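Local coordinates for replication protein B (Plasmid RSF1010, PDB 3H20) that acts as a primase that makes short primers on single-stranded DNA to start replication of the plasmid, at residues Q8-Q13 with G144-F149. Sequence-based numbering, arbitrary orientation.
Sequences QAIGRQ and GRLAGF. With DPO (diphosphate), chain E.
Gln13 reaches from helix 6-17 to the backbone of Arg145 and Ala147 with both ends of its amide. CG lies anti to the backbone N (chi1 -180°), and the rest of the chain stays extended. Gln13 OE1 accepts the Ala147 N-H, N to O 2.8 Å. Gln13 NE2 gives a straight bond to Arg145 O, 3.2 Å away. That oxygen lies almost in the plane of the amide, so the two bonds together fix its rotation. A leucine in place of Gln13 would probably leave Ala147 N and Arg145 O without these partners and the loop less firmly tied to the helix.

Ala9 is the small bump. It points at the loop, and Ala9 CB meets Ala147 CB at 4.1 Å. Gly148 has a positive phi (104°), at which a CB would strike the carbonyl O of Ala147. Ile10 is the larger bump, in a hollow lined by Leu146, Ala147 O and Phe149. Ile10 CG1 touches Leu146 CD2 at 4.0 Å, the two side chains crossing at about a right angle. Ile10 CG1 also rests on Ala147 O, a buried oxygen with no hydrogen-bond partner in the model. Ile10 CD1 meets Phe149 CZ at 3.7 Å, approaching the ring obliquely. Thr48 of helix 48-56 also touches Ile10, and Leu51 lies against the Phe149 ring.

The Arg145 side chain leads away from the helix. Arg145 NH1 donates to O4 of the diphosphate at 3.0 Å, and NH2 forms a salt bridge with Asp60.

Helix 6-17 thus packs on the loop 146-149 after edge strand 144-145, and Gln13 reaches back to the strand's end. The Gln13 amide bonds to the O and N that a parallel neighbouring strand would use. Arg145 carries the strand into the diphosphate pocket of the primase domain, which it lines with Tyr62, Asn151 and Lys153.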
loop_
_atom_site.group_PDB
_atom_site.type_symbol
_atom_site.label_atom_id
_atom_site.label_comp_id
_atom_site.label_asym_id
_atom_site.label_seq_id
_atom_site.Cartn_x
_atom_site.Cartn_y
_atom_site.Cartn_z
ATOM N N GLN A 8 6.508 28.047 22.586
ATOM C CA GLN A 8 5.070 28.209 22.744
ATOM C C GLN A 8 4.278 27.484 21.636
ATOM O O GLN A 8 3.240 26.853 21.904
ATOM C CB GLN A 8 4.708 29.700 22.811
ATOM C CG GLN A 8 5.219 30.422 24.092
ATOM C CD GLN A 8 6.739 30.634 24.143
ATOM O OE1 GLN A 8 7.420 30.684 23.112
ATOM N NE2 GLN A 8 7.275 30.763 25.354
ATOM N N ALA A 9 4.760 27.558 20.398
ATOM C CA ALA A 9 4.080 26.878 19.288
ATOM C C ALA A 9 4.133 25.357 19.437
ATOM O O ALA A 9 3.125 24.669 19.231
ATOM C CB ALA A 9 4.676 27.299 17.938
ATOM N N ILE A 10 5.313 24.834 19.763
ATOM C CA ILE A 10 5.476 23.389 19.980
ATOM C C ILE A 10 4.525 22.931 21.098
ATOM O O ILE A 10 3.778 21.964 20.929
ATOM C CB ILE A 10 6.949 23.021 20.315
ATOM C CG1 ILE A 10 7.852 23.252 19.101
ATOM C CG2 ILE A 10 7.077 21.533 20.775
ATOM C CD1 ILE A 10 9.380 23.295 19.445
ATOM N N GLY A 11 4.557 23.641 22.222
ATOM C CA GLY A 11 3.680 23.351 23.365
ATOM C C GLY A 11 2.196 23.301 23.013
ATOM O O GLY A 11 1.507 22.362 23.410
ATOM N N ARG A 12 1.704 24.311 22.288
ATOM C CA ARG A 12 0.308 24.317 21.814
ATOM C C ARG A 12 -0.008 23.199 20.828
ATOM O O ARG A 12 -1.089 22.616 20.905
ATOM C CB ARG A 12 -0.080 25.654 21.176
ATOM C CG ARG A 12 -0.199 26.802 22.150
ATOM C CD ARG A 12 -0.498 28.120 21.427
ATOM N NE ARG A 12 -0.538 29.213 22.398
ATOM C CZ ARG A 12 -0.776 30.492 22.113
ATOM N NH1 ARG A 12 -0.998 30.889 20.862
ATOM N NH2 ARG A 12 -0.797 31.385 23.093
ATOM N N GLN A 13 0.921 22.905 19.910
ATOM C CA GLN A 13 0.718 21.829 18.921
ATOM C C GLN A 13 0.630 20.447 19.585
ATOM O O GLN A 13 -0.286 19.671 19.285
ATOM C CB GLN A 13 1.780 21.853 17.799
ATOM C CG GLN A 13 1.595 20.733 16.731
ATOM C CD GLN A 13 2.404 20.920 15.439
ATOM O OE1 GLN A 13 2.959 21.997 15.164
ATOM N NE2 GLN A 13 2.437 19.864 14.609
ATOM N N GLY A 144 3.624 14.946 9.520
ATOM C CA GLY A 144 3.354 16.353 9.287
ATOM C C GLY A 144 4.486 17.246 9.754
ATOM O O GLY A 144 5.475 16.771 10.313
ATOM N N ARG A 145 4.341 18.547 9.524
ATOM C CA ARG A 145 5.335 19.518 9.964
ATOM C C ARG A 145 5.098 19.932 11.413
ATOM O O ARG A 145 3.955 20.068 11.851
ATOM C CB ARG A 145 5.320 20.750 9.056
ATOM C CG ARG A 145 5.755 20.473 7.627
ATOM C CD ARG A 145 7.225 20.094 7.561
ATOM N NE ARG A 145 7.788 20.309 6.231
ATOM C CZ ARG A 145 8.838 21.084 5.980
ATOM N NH1 ARG A 145 9.281 21.221 4.738
ATOM N NH2 ARG A 145 9.447 21.720 6.971
ATOM N N LEU A 146 6.186 20.132 12.151
ATOM C CA LEU A 146 6.109 20.718 13.484
ATOM C C LEU A 146 6.280 22.233 13.430
ATOM O O LEU A 146 7.243 22.738 12.851
ATOM C CB LEU A 146 7.166 20.103 14.402
ATOM C CG LEU A 146 7.183 20.601 15.848
ATOM C CD1 LEU A 146 5.959 20.103 16.603
ATOM C CD2 LEU A 146 8.461 20.173 16.551
ATOM N N ALA A 147 5.341 22.952 14.035
ATOM C CA ALA A 147 5.362 24.410 14.019
ATOM C C ALA A 147 6.552 24.952 14.803
ATOM O O ALA A 147 7.039 24.310 15.734
ATOM C CB ALA A 147 4.060 24.965 14.574
ATOM N N GLY A 148 7.015 26.138 14.422
ATOM C CA GLY A 148 8.080 26.831 15.170
ATOM C C GLY A 148 9.445 26.780 14.497
ATOM O O GLY A 148 10.450 27.226 15.077
ATOM N N PHE A 149 9.476 26.231 13.282
ATOM C CA PHE A 149 10.715 25.986 12.539
ATOM C C PHE A 149 10.603 26.506 11.108
ATOM O O PHE A 149 9.502 26.669 10.581
ATOM C CB PHE A 149 11.050 24.477 12.545
ATOM C CG PHE A 149 11.278 23.921 13.919
ATOM C CD1 PHE A 149 12.504 24.109 14.570
ATOM C CD2 PHE A 149 10.253 23.260 14.593
ATOM C CE1 PHE A 149 12.709 23.621 15.861
ATOM C CE2 PHE A 149 10.448 22.773 15.882
ATOM C CZ PHE A 149 11.681 22.950 16.516
HETATM P P1 DPO E . 7.246 18.230 2.922
HETATM O O1 DPO E . 6.594 17.786 1.517
HETATM O O2 DPO E . 8.531 17.462 3.111
HETATM O O3 DPO E . 6.170 18.145 3.983
HETATM O O4 DPO E . 7.619 19.783 2.658
HETATM P P2 DPO E . 6.546 20.859 2.104
HETATM O O5 DPO E . 6.250 20.415 0.691
HETATM O O6 DPO E . 5.386 20.751 3.074
HETATM O O7 DPO E . 7.285 22.170 2.166
#